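Side-chain contacts in BIFUNCTIONAL PROTEIN Proline utilization A (PutA) (Corynebacterium freiburgense, PDB 5UX5), which catalyses the two-step oxidation of proline to glutamate, with FAD serving its proline dehydrogenase part and NAD its aldehyde dehydrogenase part: residues Ile616-Pro621 with Arg657-Pro662; Ile667-Ala672 with Ser677-Trp682. All blocks are in the same frame, centred on the assembly; numbering follows the deposited sequence.

Contact 1: Ile616-Pro621 with Arg657-Pro662. With NAD (nicotinamide-adenine-dinucleotide), chain F.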
loop_
_atom_site.group_PDB
_atom_site.type_symbol
_atom_site.label_atom_id
_atom_site.label_comp_id
_atom_site.label_asym_id
_atom_site.label_seq_id
_atom_site.Cartn_x
_atom_site.Cartn_y
_atom_site.Cartn_z
ATOM N N ILE A 616 -19.976 -1.762 23.953
ATOM C CA ILE A 616 -21.040 -2.367 23.161
ATOM C C ILE A 616 -20.718 -2.149 21.692
ATOM O O ILE A 616 -20.521 -1.007 21.250
ATOM C CB ILE A 616 -22.421 -1.803 23.511
ATOM C CG1 ILE A 616 -22.906 -2.383 24.835
ATOM C CG2 ILE A 616 -23.387 -2.133 22.431
ATOM C CD1 ILE A 616 -24.164 -1.742 25.360
ATOM N N LEU A 617 -20.618 -3.245 20.952
ATOM C CA LEU A 617 -20.453 -3.213 19.509
ATOM C C LEU A 617 -21.820 -3.362 18.858
ATOM O O LEU A 617 -22.493 -4.392 19.036
ATOM C CB LEU A 617 -19.505 -4.322 19.042
ATOM C CG LEU A 617 -19.425 -4.602 17.526
ATOM C CD1 LEU A 617 -19.129 -3.347 16.731
ATOM C CD2 LEU A 617 -18.354 -5.655 17.235
ATOM N N LYS A 618 -22.221 -2.343 18.102
ATOM C CA LYS A 618 -23.439 -2.408 17.296
ATOM C C LYS A 618 -23.041 -2.306 15.823
ATOM O O LYS A 618 -22.847 -1.197 15.298
ATOM C CB LYS A 618 -24.412 -1.298 17.716
ATOM C CG LYS A 618 -25.819 -1.427 17.145
ATOM C CD LYS A 618 -25.901 -0.629 15.893
ATOM C CE LYS A 618 -26.793 -1.235 14.900
ATOM N NZ LYS A 618 -26.327 -0.681 13.616
ATOM N N PRO A 619 -22.918 -3.415 15.108
ATOM C CA PRO A 619 -22.380 -3.360 13.744
ATOM C C PRO A 619 -23.420 -2.994 12.688
ATOM O O PRO A 619 -24.637 -3.175 12.849
ATOM C CB PRO A 619 -21.878 -4.782 13.516
ATOM C CG PRO A 619 -22.641 -5.640 14.478
ATOM C CD PRO A 619 -23.353 -4.768 15.471
ATOM N N ALA A 620 -22.909 -2.484 11.570
ATOM C CA ALA A 620 -23.801 -2.095 10.484
ATOM C C ALA A 620 -24.592 -3.308 9.995
ATOM O O ALA A 620 -24.036 -4.403 9.863
ATOM C CB ALA A 620 -23.017 -1.471 9.330
ATOM N N PRO A 621 -25.880 -3.153 9.715
ATOM C CA PRO A 621 -26.714 -4.334 9.431
ATOM C C PRO A 621 -26.286 -5.140 8.206
ATOM O O PRO A 621 -26.573 -6.337 8.153
ATOM C CB PRO A 621 -28.116 -3.736 9.269
ATOM C CG PRO A 621 -27.900 -2.334 8.931
ATOM C CD PRO A 621 -26.643 -1.903 9.634
ATOM N N ARG A 657 -32.781 3.777 21.602
ATOM C CA ARG A 657 -32.600 3.611 23.033
ATOM C C ARG A 657 -31.142 3.307 23.356
ATOM O O ARG A 657 -30.610 3.783 24.364
ATOM C CB ARG A 657 -33.542 2.517 23.533
ATOM C CG ARG A 657 -33.497 2.224 24.992
ATOM C CD ARG A 657 -33.769 3.477 25.802
ATOM N NE ARG A 657 -33.624 3.198 27.228
ATOM C CZ ARG A 657 -33.432 4.117 28.167
ATOM N NH1 ARG A 657 -33.348 5.402 27.850
ATOM N NH2 ARG A 657 -33.317 3.737 29.428
ATOM N N LEU A 658 -30.465 2.530 22.509
ATOM C CA LEU A 658 -29.053 2.276 22.773
ATOM C C LEU A 658 -28.212 3.537 22.579
ATOM O O LEU A 658 -27.373 3.863 23.420
ATOM C CB LEU A 658 -28.529 1.138 21.903
ATOM C CG LEU A 658 -27.031 0.866 22.077
ATOM C CD1 LEU A 658 -26.725 0.661 23.531
ATOM C CD2 LEU A 658 -26.656 -0.357 21.344
ATOM N N MET A 659 -28.417 4.269 21.484
ATOM C CA MET A 659 -27.545 5.410 21.229
ATOM C C MET A 659 -27.837 6.571 22.162
ATOM O O MET A 659 -26.949 7.391 22.404
ATOM C CB MET A 659 -27.658 5.901 19.792
ATOM C CG MET A 659 -27.323 4.873 18.770
ATOM S SD MET A 659 -25.782 4.004 19.071
ATOM C CE MET A 659 -25.868 2.774 17.746
ATOM N N SER A 660 -29.074 6.706 22.638
ATOM C CA SER A 660 -29.413 7.814 23.526
ATOM C C SER A 660 -29.297 7.442 24.998
ATOM O O SER A 660 -29.678 8.240 25.863
ATOM C CB SER A 660 -30.833 8.330 23.248
ATOM O OG SER A 660 -31.828 7.436 23.740
ATOM N N HIS A 661 -28.794 6.256 25.302
ATOM C CA HIS A 661 -28.972 5.730 26.643
ATOM C C HIS A 661 -28.263 6.604 27.683
ATOM O O HIS A 661 -27.123 7.042 27.467
ATOM C CB HIS A 661 -28.486 4.285 26.721
ATOM C CG HIS A 661 -28.886 3.623 27.989
ATOM N ND1 HIS A 661 -28.323 3.955 29.208
ATOM C CD2 HIS A 661 -29.860 2.724 28.251
ATOM C CE1 HIS A 661 -28.895 3.239 30.156
ATOM N NE2 HIS A 661 -29.839 2.491 29.603
ATOM N N PRO A 662 -28.913 6.902 28.812
ATOM C CA PRO A 662 -28.292 7.814 29.799
ATOM C C PRO A 662 -26.970 7.317 30.343
ATOM O O PRO A 662 -26.168 8.145 30.767
ATOM C CB PRO A 662 -29.332 7.903 30.915
ATOM C CG PRO A 662 -30.631 7.444 30.272
ATOM C CD PRO A 662 -30.272 6.482 29.194
HETATM P PA NAD F . -24.948 5.152 8.769
HETATM O O1A NAD F . -24.210 6.515 9.012
HETATM O O2A NAD F . -26.463 5.412 8.477
HETATM O O5B NAD F . -24.873 4.261 10.062
HETATM C C5B NAD F . -23.684 3.673 10.530
HETATM C C4B NAD F . -23.955 2.895 11.817
HETATM O O4B NAD F . -24.874 3.545 12.701
HETATM C C3B NAD F . -24.467 1.516 11.530
HETATM O O3B NAD F . -24.081 0.615 12.506
HETATM C C2B NAD F . -25.911 1.820 11.553
HETATM O O2B NAD F . -26.738 0.710 11.553
HETATM C C1B NAD F . -26.006 2.696 12.760
HETATM N N9A NAD F . -27.254 3.449 12.808
HETATM C C8A NAD F . -27.694 4.393 11.899
HETATM N N7A NAD F . -28.898 4.867 12.280
HETATM C C5A NAD F . -29.300 4.244 13.472
HETATM C C6A NAD F . -30.404 4.338 14.313
HETATM N N6A NAD F . -31.509 5.224 14.041
HETATM N N1A NAD F . -30.459 3.575 15.418
HETATM C C2A NAD F . -29.465 2.708 15.738
HETATM N N3A NAD F . -28.365 2.593 14.943
HETATM C C4A NAD F . -28.256 3.336 13.822
HETATM O O3 NAD F . -24.152 4.429 7.584
HETATM P PN NAD F . -24.722 3.534 6.374
HETATM O O1N NAD F . -26.232 3.492 6.267
HETATM O O2N NAD F . -24.358 2.107 6.662
HETATM O O5D NAD F . -24.036 4.127 5.045
HETATM C C5D NAD F . -24.290 5.489 4.729
HETATM C C4D NAD F . -23.171 6.262 4.025
HETATM O O4D NAD F . -21.974 6.406 4.751
HETATM C C3D NAD F . -22.693 5.748 2.712
HETATM O O3D NAD F . -23.633 5.772 1.701
HETATM C C2D NAD F . -21.654 6.770 2.471
HETATM O O2D NAD F . -22.189 7.802 1.721
HETATM C C1D NAD F . -21.200 7.174 3.856
#
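I616 meets L658 through methyl groups, and the pair is a compact example of a strand side chain receiving one from a neighbouring helix. CG1 of I616 stands opposite the carbonyl carbon (chi1 -76°), which places CG2 next to that carbonyl. From there I616 CG2 reaches L658 CD2 at 3.9 Å, while farther out I616 CD1 lies 4.0 Å from L658 CD1. The two side chains run obliquely to one another, and each methyl branch of L658 has its own partner on I616.

Two residues on, K618 starts toward the same helix and then turns away. Bends at chi2 (-94°) and chi3 carry its amine to the cofactor, and at the bend K618 CD lies 3.9 Å from M659 CE, the lysine chain crossing the methionine at about a right angle. M659 CE also lies 3.8 Å from N3A of NAD, between the lysine chain and the base. At its end, K618 NZ donates to O3B of the NAD ribose (2.8 Å) and to P619 O (3.1 Å), the second bond reaching the carbonyl oxygen from above the carbonyl plane. The two bonds hold the amine beside the ribose hydroxyls; a lysine at this place is consistent with the adenosine site of other aldehyde dehydrogenases. A620 and P621 continue along the sugar, with A620 CB 4.0 Å from C3B of NAD.

Strand 614-618 pairs with strands 580-591 and 644-646; V589 of the former also packs on L658 and M659, while helix 499-511 touches I616 and helix 673-682 touches M659.

Contact 2: Ile667-Ala672 with Ser677-Trp682. With NAD (nicotinamide-adenine-dinucleotide), chain F.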
loop_
_atom_site.group_PDB
_atom_site.type_symbol
_atom_site.label_atom_id
_atom_site.label_comp_id
_atom_site.label_asym_id
_atom_site.label_seq_id
_atom_site.Cartn_x
_atom_site.Cartn_y
_atom_site.Cartn_z
ATOM N N ILE A 667 -20.126 7.556 22.196
ATOM C CA ILE A 667 -20.356 6.798 20.980
ATOM C C ILE A 667 -19.157 7.022 20.079
ATOM O O ILE A 667 -18.743 8.173 19.865
ATOM C CB ILE A 667 -21.648 7.233 20.275
ATOM C CG1 ILE A 667 -22.861 6.892 21.133
ATOM C CG2 ILE A 667 -21.744 6.576 18.896
ATOM C CD1 ILE A 667 -24.146 7.469 20.600
ATOM N N ILE A 668 -18.556 5.924 19.619
ATOM C CA ILE A 668 -17.618 5.945 18.507
ATOM C C ILE A 668 -18.383 5.504 17.265
ATOM O O ILE A 668 -18.909 4.385 17.222
ATOM C CB ILE A 668 -16.421 5.026 18.750
ATOM C CG1 ILE A 668 -15.695 5.394 20.046
ATOM C CG2 ILE A 668 -15.505 5.107 17.558
ATOM C CD1 ILE A 668 -14.640 4.381 20.430
ATOM N N LEU A 669 -18.497 6.399 16.288
ATOM C CA LEU A 669 -19.341 6.218 15.115
ATOM C C LEU A 669 -18.546 6.455 13.844
ATOM O O LEU A 669 -17.765 7.404 13.765
ATOM C CB LEU A 669 -20.521 7.188 15.139
ATOM C CG LEU A 669 -21.324 7.449 13.868
ATOM C CD1 LEU A 669 -22.098 6.217 13.507
ATOM C CD2 LEU A 669 -22.259 8.650 14.065
ATOM N N THR A 670 -18.781 5.613 12.843
ATOM C CA THR A 670 -18.221 5.770 11.509
ATOM C C THR A 670 -19.367 5.616 10.524
ATOM O O THR A 670 -19.937 4.534 10.414
ATOM C CB THR A 670 -17.140 4.732 11.209
ATOM O OG1 THR A 670 -16.164 4.728 12.261
ATOM C CG2 THR A 670 -16.487 5.027 9.860
ATOM N N GLY A 671 -19.691 6.680 9.815
ATOM C CA GLY A 671 -20.841 6.639 8.935
ATOM C C GLY A 671 -21.146 8.007 8.366
ATOM O O GLY A 671 -20.242 8.809 8.118
ATOM N N ALA A 672 -22.413 8.264 8.186
ATOM C CA ALA A 672 -22.808 9.510 7.563
ATOM C C ALA A 672 -22.853 10.637 8.584
ATOM O O ALA A 672 -23.277 10.449 9.726
ATOM C CB ALA A 672 -24.173 9.335 6.908
ATOM N N SER A 677 -25.458 13.771 13.375
ATOM C CA SER A 677 -26.406 14.797 13.830
ATOM C C SER A 677 -27.676 14.168 14.385
ATOM O O SER A 677 -28.251 14.663 15.367
ATOM C CB SER A 677 -26.754 15.786 12.716
ATOM O OG SER A 677 -26.607 15.206 11.438
ATOM N N LEU A 678 -28.115 13.065 13.781
ATOM C CA LEU A 678 -29.296 12.365 14.270
ATOM C C LEU A 678 -29.106 11.913 15.712
ATOM O O LEU A 678 -29.892 12.274 16.595
ATOM C CB LEU A 678 -29.575 11.166 13.369
ATOM C CG LEU A 678 -30.796 10.333 13.728
ATOM C CD1 LEU A 678 -32.045 11.045 13.299
ATOM C CD2 LEU A 678 -30.669 8.995 13.062
ATOM N N PHE A 679 -28.047 11.130 15.965
ATOM C CA PHE A 679 -27.778 10.614 17.304
ATOM C C PHE A 679 -27.699 11.749 18.309
ATOM O O PHE A 679 -28.346 11.720 19.364
ATOM C CB PHE A 679 -26.461 9.821 17.324
ATOM C CG PHE A 679 -26.489 8.501 16.562
ATOM C CD1 PHE A 679 -27.635 8.053 15.927
ATOM C CD2 PHE A 679 -25.343 7.713 16.493
ATOM C CE1 PHE A 679 -27.643 6.822 15.241
ATOM C CE2 PHE A 679 -25.340 6.492 15.822
ATOM C CZ PHE A 679 -26.493 6.041 15.191
ATOM N N ARG A 680 -26.921 12.779 17.979
ATOM C CA ARG A 680 -26.682 13.850 18.936
ATOM C C ARG A 680 -27.971 14.611 19.226
ATOM O O ARG A 680 -28.217 15.001 20.367
ATOM C CB ARG A 680 -25.582 14.777 18.411
ATOM C CG ARG A 680 -24.220 14.128 18.191
ATOM C CD ARG A 680 -23.253 15.150 17.649
ATOM N NE ARG A 680 -22.790 16.103 18.662
ATOM C CZ ARG A 680 -22.039 17.173 18.407
ATOM N NH1 ARG A 680 -21.683 17.473 17.165
ATOM N NH2 ARG A 680 -21.639 17.951 19.400
ATOM N N GLY A 681 -28.828 14.783 18.221
ATOM C CA GLY A 681 -30.139 15.367 18.462
ATOM C C GLY A 681 -30.895 14.706 19.598
ATOM O O GLY A 681 -31.646 15.368 20.314
ATOM N N TRP A 682 -30.742 13.386 19.754
ATOM C CA TRP A 682 -31.419 12.642 20.814
ATOM C C TRP A 682 -30.823 12.881 22.192
ATOM O O TRP A 682 -31.472 12.553 23.195
ATOM C CB TRP A 682 -31.359 11.144 20.563
ATOM C CG TRP A 682 -31.986 10.716 19.312
ATOM C CD1 TRP A 682 -32.980 11.340 18.667
ATOM C CD2 TRP A 682 -31.655 9.554 18.542
ATOM N NE1 TRP A 682 -33.314 10.648 17.534
ATOM C CE2 TRP A 682 -32.516 9.543 17.431
ATOM C CE3 TRP A 682 -30.709 8.525 18.681
ATOM C CZ2 TRP A 682 -32.467 8.552 16.450
ATOM C CZ3 TRP A 682 -30.657 7.538 17.717
ATOM C CH2 TRP A 682 -31.537 7.559 16.611
HETATM P PA NAD F . -24.948 5.152 8.769
HETATM O O1A NAD F . -24.210 6.515 9.012
HETATM O O2A NAD F . -26.463 5.412 8.477
HETATM O O5B NAD F . -24.873 4.261 10.062
HETATM C C5B NAD F . -23.684 3.673 10.530
HETATM C C4B NAD F . -23.955 2.895 11.817
HETATM O O4B NAD F . -24.874 3.545 12.701
HETATM C C3B NAD F . -24.467 1.516 11.530
HETATM O O3B NAD F . -24.081 0.615 12.506
HETATM C C2B NAD F . -25.911 1.820 11.553
HETATM O O2B NAD F . -26.738 0.710 11.553
HETATM C C1B NAD F . -26.006 2.696 12.760
HETATM N N9A NAD F . -27.254 3.449 12.808
HETATM C C8A NAD F . -27.694 4.393 11.899
HETATM N N7A NAD F . -28.898 4.867 12.280
HETATM C C5A NAD F . -29.300 4.244 13.472
HETATM C C6A NAD F . -30.404 4.338 14.313
HETATM N N6A NAD F . -31.509 5.224 14.041
HETATM N N1A NAD F . -30.459 3.575 15.418
HETATM C C2A NAD F . -29.465 2.708 15.738
HETATM N N3A NAD F . -28.365 2.593 14.943
HETATM C C4A NAD F . -28.256 3.336 13.822
HETATM O O3 NAD F . -24.152 4.429 7.584
HETATM P PN NAD F . -24.722 3.534 6.374
HETATM O O1N NAD F . -26.232 3.492 6.267
HETATM O O2N NAD F . -24.358 2.107 6.662
HETATM O O5D NAD F . -24.036 4.127 5.045
HETATM C C5D NAD F . -24.290 5.489 4.729
HETATM C C4D NAD F . -23.171 6.262 4.025
HETATM O O4D NAD F . -21.974 6.406 4.751
HETATM C C3D NAD F . -22.693 5.748 2.712
HETATM O O3D NAD F . -23.633 5.772 1.701
HETATM C C2D NAD F . -21.654 6.770 2.471
HETATM O O2D NAD F . -22.189 7.802 1.721
HETATM C C1D NAD F . -21.200 7.174 3.856
#
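A672 N donates to O1A of the NAD pyrophosphate over 2.6 Å, with an almost straight N-H...O angle of 178°. A672 is the N-cap residue of helix 673-682, so the phosphate sits at the helix start, where the helix dipole would probably favour its negative charge. This strand-turn-helix cradle for a dinucleotide phosphate belongs to the Rossmann-type domain of aldehyde dehydrogenases.

Behind the turn, the contact between strand and helix is apolar and centres on F679. L669 approaches the ring obliquely, its CD1 4.0 Å from F679 CE2 and its CD2 4.0 Å from F679 CD2. I667 CD1, also oblique to the ring, lies 4.3 Å from F679 CD2. With CG anti to its carbonyl carbon (chi1 -69°), the phenyl group extends from the helix to the adenine, where F679 CZ comes within 3.5 Å of C4A; the ring's edge rests on the flat of the base, their planes close to perpendicular. W682 meets the exocyclic amine edge-on, W682 CH2 lying 3.5 Å from N6A.

Strand 666-670, helix 673-682 and strand 687-691 form a beta-alpha-beta unit; helix 653-659 lies alongside, its M659 touching I667, F679 and W682.

Following the chain from the N terminus, strand 614-618 opens contact 1, and the path runs through helix 624-636 and strand 644-646 before helix 653-659 returns to close it across 35 intervening residues. Strand 666-670 comes next, and contact 2 closes almost at once, with four helical residues between its segments. The two loops therefore stand in series, neither nesting nor crossing, yet their centres are about 10 Å apart. M659 joins them: M659 CG lies 3.9 Å from F679 CZ. Together they tie two helices to one sheet, contact 1 reaching the ribose hydroxyls and N3A of the adenine, contact 2 the adenine and the pyrophosphate, of the same NAD.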